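Side-chain contact in cytoplasmic protein (PDB 7LPO), which probably hydrolyses steryl beta-glucosides as a glycoside hydrolase family 5 enzyme, releasing the sugar from the sterol: residues F689-R694 with L750-P755. Residues are numbered along the deposited sequence; the frame is centred on the assembly and turned at random.
Sequences FKYAVR and LRWWYP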
loop_
_atom_site.group_PDB
_atom_site.type_symbol
_atom_site.label_atom_id
_atom_site.label_comp_id
_atom_site.label_asym_id
_atom_site.label_seq_id
_atom_site.Cartn_x
_atom_site.Cartn_y
_atom_site.Cartn_z
ATOM N N PHE A 689 7.332 27.588 -8.453
ATOM C CA PHE A 689 6.131 26.780 -8.574
ATOM C C PHE A 689 5.310 27.349 -9.715
ATOM O O PHE A 689 5.111 28.564 -9.786
ATOM C CB PHE A 689 5.331 26.810 -7.275
ATOM C CG PHE A 689 3.984 26.170 -7.365
ATOM C CD1 PHE A 689 3.855 24.805 -7.533
ATOM C CD2 PHE A 689 2.844 26.927 -7.229
ATOM C CE1 PHE A 689 2.616 24.218 -7.580
ATOM C CE2 PHE A 689 1.599 26.339 -7.283
ATOM C CZ PHE A 689 1.489 24.986 -7.456
ATOM N N LYS A 690 4.837 26.479 -10.601
ATOM C CA LYS A 690 4.015 26.893 -11.728
ATOM C C LYS A 690 2.850 25.926 -11.873
ATOM O O LYS A 690 3.050 24.712 -11.965
ATOM C CB LYS A 690 4.834 26.939 -13.022
ATOM C CG LYS A 690 4.002 27.264 -14.255
ATOM C CD LYS A 690 4.872 27.772 -15.388
ATOM C CE LYS A 690 4.019 28.331 -16.526
ATOM N NZ LYS A 690 4.485 27.867 -17.870
ATOM N N TYR A 691 1.638 26.470 -11.883
ATOM C CA TYR A 691 0.414 25.691 -11.995
ATOM C C TYR A 691 -0.383 26.207 -13.183
ATOM O O TYR A 691 -0.689 27.405 -13.255
ATOM C CB TYR A 691 -0.400 25.797 -10.709
ATOM C CG TYR A 691 -1.700 25.043 -10.738
ATOM C CD1 TYR A 691 -1.794 23.794 -11.346
ATOM C CD2 TYR A 691 -2.838 25.571 -10.158
ATOM C CE1 TYR A 691 -2.977 23.106 -11.374
ATOM C CE2 TYR A 691 -4.030 24.875 -10.169
ATOM C CZ TYR A 691 -4.092 23.648 -10.774
ATOM O OH TYR A 691 -5.279 22.958 -10.775
ATOM N N ALA A 692 -0.728 25.304 -14.103
ATOM C CA ALA A 692 -1.562 25.606 -15.260
ATOM C C ALA A 692 -2.883 24.858 -15.146
ATOM O O ALA A 692 -2.897 23.656 -14.853
ATOM C CB ALA A 692 -0.857 25.214 -16.559
ATOM N N VAL A 693 -3.984 25.557 -15.402
ATOM C CA VAL A 693 -5.323 24.995 -15.268
ATOM C C VAL A 693 -6.120 25.275 -16.538
ATOM O O VAL A 693 -6.073 26.379 -17.089
ATOM C CB VAL A 693 -6.041 25.561 -14.024
ATOM C CG1 VAL A 693 -5.897 27.064 -13.978
ATOM C CG2 VAL A 693 -7.508 25.152 -14.007
ATOM N N ARG A 694 -6.844 24.265 -17.006
ATOM C CA ARG A 694 -7.738 24.403 -18.150
ATOM C C ARG A 694 -9.108 24.819 -17.634
ATOM O O ARG A 694 -9.731 24.084 -16.857
ATOM C CB ARG A 694 -7.822 23.088 -18.923
ATOM C CG ARG A 694 -8.652 23.144 -20.198
ATOM C CD ARG A 694 -8.383 21.938 -21.097
ATOM N NE ARG A 694 -6.995 21.903 -21.557
ATOM C CZ ARG A 694 -6.531 22.572 -22.611
ATOM N NH1 ARG A 694 -7.337 23.329 -23.338
ATOM N NH2 ARG A 694 -5.254 22.480 -22.943
ATOM N N LEU A 750 -3.178 30.015 -0.540
ATOM C CA LEU A 750 -3.329 30.992 -1.607
ATOM C C LEU A 750 -4.706 30.819 -2.231
ATOM O O LEU A 750 -5.104 29.697 -2.562
ATOM C CB LEU A 750 -2.240 30.810 -2.662
ATOM C CG LEU A 750 -2.445 31.555 -3.977
ATOM C CD1 LEU A 750 -2.557 33.036 -3.728
ATOM C CD2 LEU A 750 -1.296 31.252 -4.903
ATOM N N ARG A 751 -5.434 31.923 -2.382
ATOM C CA ARG A 751 -6.774 31.915 -2.956
ATOM C C ARG A 751 -6.738 32.696 -4.256
ATOM O O ARG A 751 -6.199 33.803 -4.297
ATOM C CB ARG A 751 -7.795 32.520 -1.992
ATOM C CG ARG A 751 -7.953 31.709 -0.720
ATOM C CD ARG A 751 -9.168 32.138 0.093
ATOM N NE ARG A 751 -9.389 31.226 1.216
ATOM C CZ ARG A 751 -8.863 31.390 2.428
ATOM N NH1 ARG A 751 -8.091 32.440 2.684
ATOM N NH2 ARG A 751 -9.110 30.509 3.389
ATOM N N TRP A 752 -7.315 32.124 -5.310
ATOM C CA TRP A 752 -7.143 32.614 -6.674
ATOM C C TRP A 752 -8.502 32.693 -7.358
ATOM O O TRP A 752 -9.076 31.665 -7.741
ATOM C CB TRP A 752 -6.180 31.705 -7.430
ATOM C CG TRP A 752 -5.820 32.169 -8.801
ATOM C CD1 TRP A 752 -5.951 33.431 -9.307
ATOM C CD2 TRP A 752 -5.259 31.374 -9.850
ATOM N NE1 TRP A 752 -5.509 33.467 -10.606
ATOM C CE2 TRP A 752 -5.083 32.215 -10.963
ATOM C CE3 TRP A 752 -4.893 30.032 -9.957
ATOM C CZ2 TRP A 752 -4.551 31.759 -12.159
ATOM C CZ3 TRP A 752 -4.369 29.584 -11.144
ATOM C CH2 TRP A 752 -4.198 30.442 -12.228
ATOM N N TRP A 753 -9.021 33.911 -7.489
ATOM C CA TRP A 753 -10.264 34.167 -8.200
ATOM C C TRP A 753 -9.953 34.547 -9.639
ATOM O O TRP A 753 -9.005 35.298 -9.898
ATOM C CB TRP A 753 -11.062 35.308 -7.564
ATOM C CG TRP A 753 -11.532 35.099 -6.158
ATOM C CD1 TRP A 753 -12.779 34.727 -5.763
ATOM C CD2 TRP A 753 -10.775 35.295 -4.965
ATOM N NE1 TRP A 753 -12.848 34.669 -4.394
ATOM C CE2 TRP A 753 -11.625 35.008 -3.879
ATOM C CE3 TRP A 753 -9.458 35.683 -4.706
ATOM C CZ2 TRP A 753 -11.199 35.091 -2.561
ATOM C CZ3 TRP A 753 -9.040 35.768 -3.397
ATOM C CH2 TRP A 753 -9.904 35.478 -2.344
ATOM N N TYR A 754 -10.757 34.049 -10.576
ATOM C CA TYR A 754 -10.610 34.476 -11.959
ATOM C C TYR A 754 -11.926 34.271 -12.686
ATOM O O TYR A 754 -12.722 33.415 -12.287
ATOM C CB TYR A 754 -9.477 33.720 -12.681
ATOM C CG TYR A 754 -9.373 32.234 -12.398
ATOM C CD1 TYR A 754 -10.320 31.342 -12.882
ATOM C CD2 TYR A 754 -8.304 31.725 -11.674
ATOM C CE1 TYR A 754 -10.216 29.979 -12.621
ATOM C CE2 TYR A 754 -8.190 30.375 -11.415
ATOM C CZ TYR A 754 -9.144 29.507 -11.894
ATOM O OH TYR A 754 -9.015 28.165 -11.631
ATOM N N PRO A 755 -12.193 35.049 -13.733
ATOM C CA PRO A 755 -13.372 34.787 -14.565
ATOM C C PRO A 755 -13.098 33.699 -15.588
ATOM O O PRO A 755 -12.010 33.617 -16.163
ATOM C CB PRO A 755 -13.620 36.134 -15.255
ATOM C CG PRO A 755 -12.244 36.733 -15.373
ATOM C CD PRO A 755 -11.490 36.286 -14.134
#
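V693 holds CG1 in the position between its backbone N and carbonyl carbon (chi1 47°) and CG2 anti to N, while W752 extends its indole anti to its own N (chi1 -175°); together these torsions set CG1 of V693 beside CZ3 and CH2 of W752, at the outer end of the benzo ring. The two strands belong to facing sheets of the C-terminal domain, packed as a beta sandwich: 689-696 lies in a four-stranded antiparallel sheet, and 749-753 pairs with 707-710 and 742-746 opposite it. At 11.5 Å between the CA atoms of Y691 and W752, the gap is bridged by side chains. CG1 of V693 sits 4.1 Å from CZ3 of W752, approaching the ring obliquely. Y691 comes to the edge of the same indole, near its plane, with CD2 4.4 Å from CZ3 of W752; its OH is hydrogen-bonded with T673 OG1. Within 750-755, Y754 packs edge-on against one face of the W752 indole in a T-shaped arrangement, its CD2 standing 3.3 Å above the indole plane, over the centre. NE1 of W752 is satisfied by the carbonyl oxygen of H740. The buried Y754 hydroxyl is gripped twice, by V674 O and T707 OG1, which fixes where the ring ends, and against that same OH the V693 methyls CG1 and CG2 each rest at 4.1 Å.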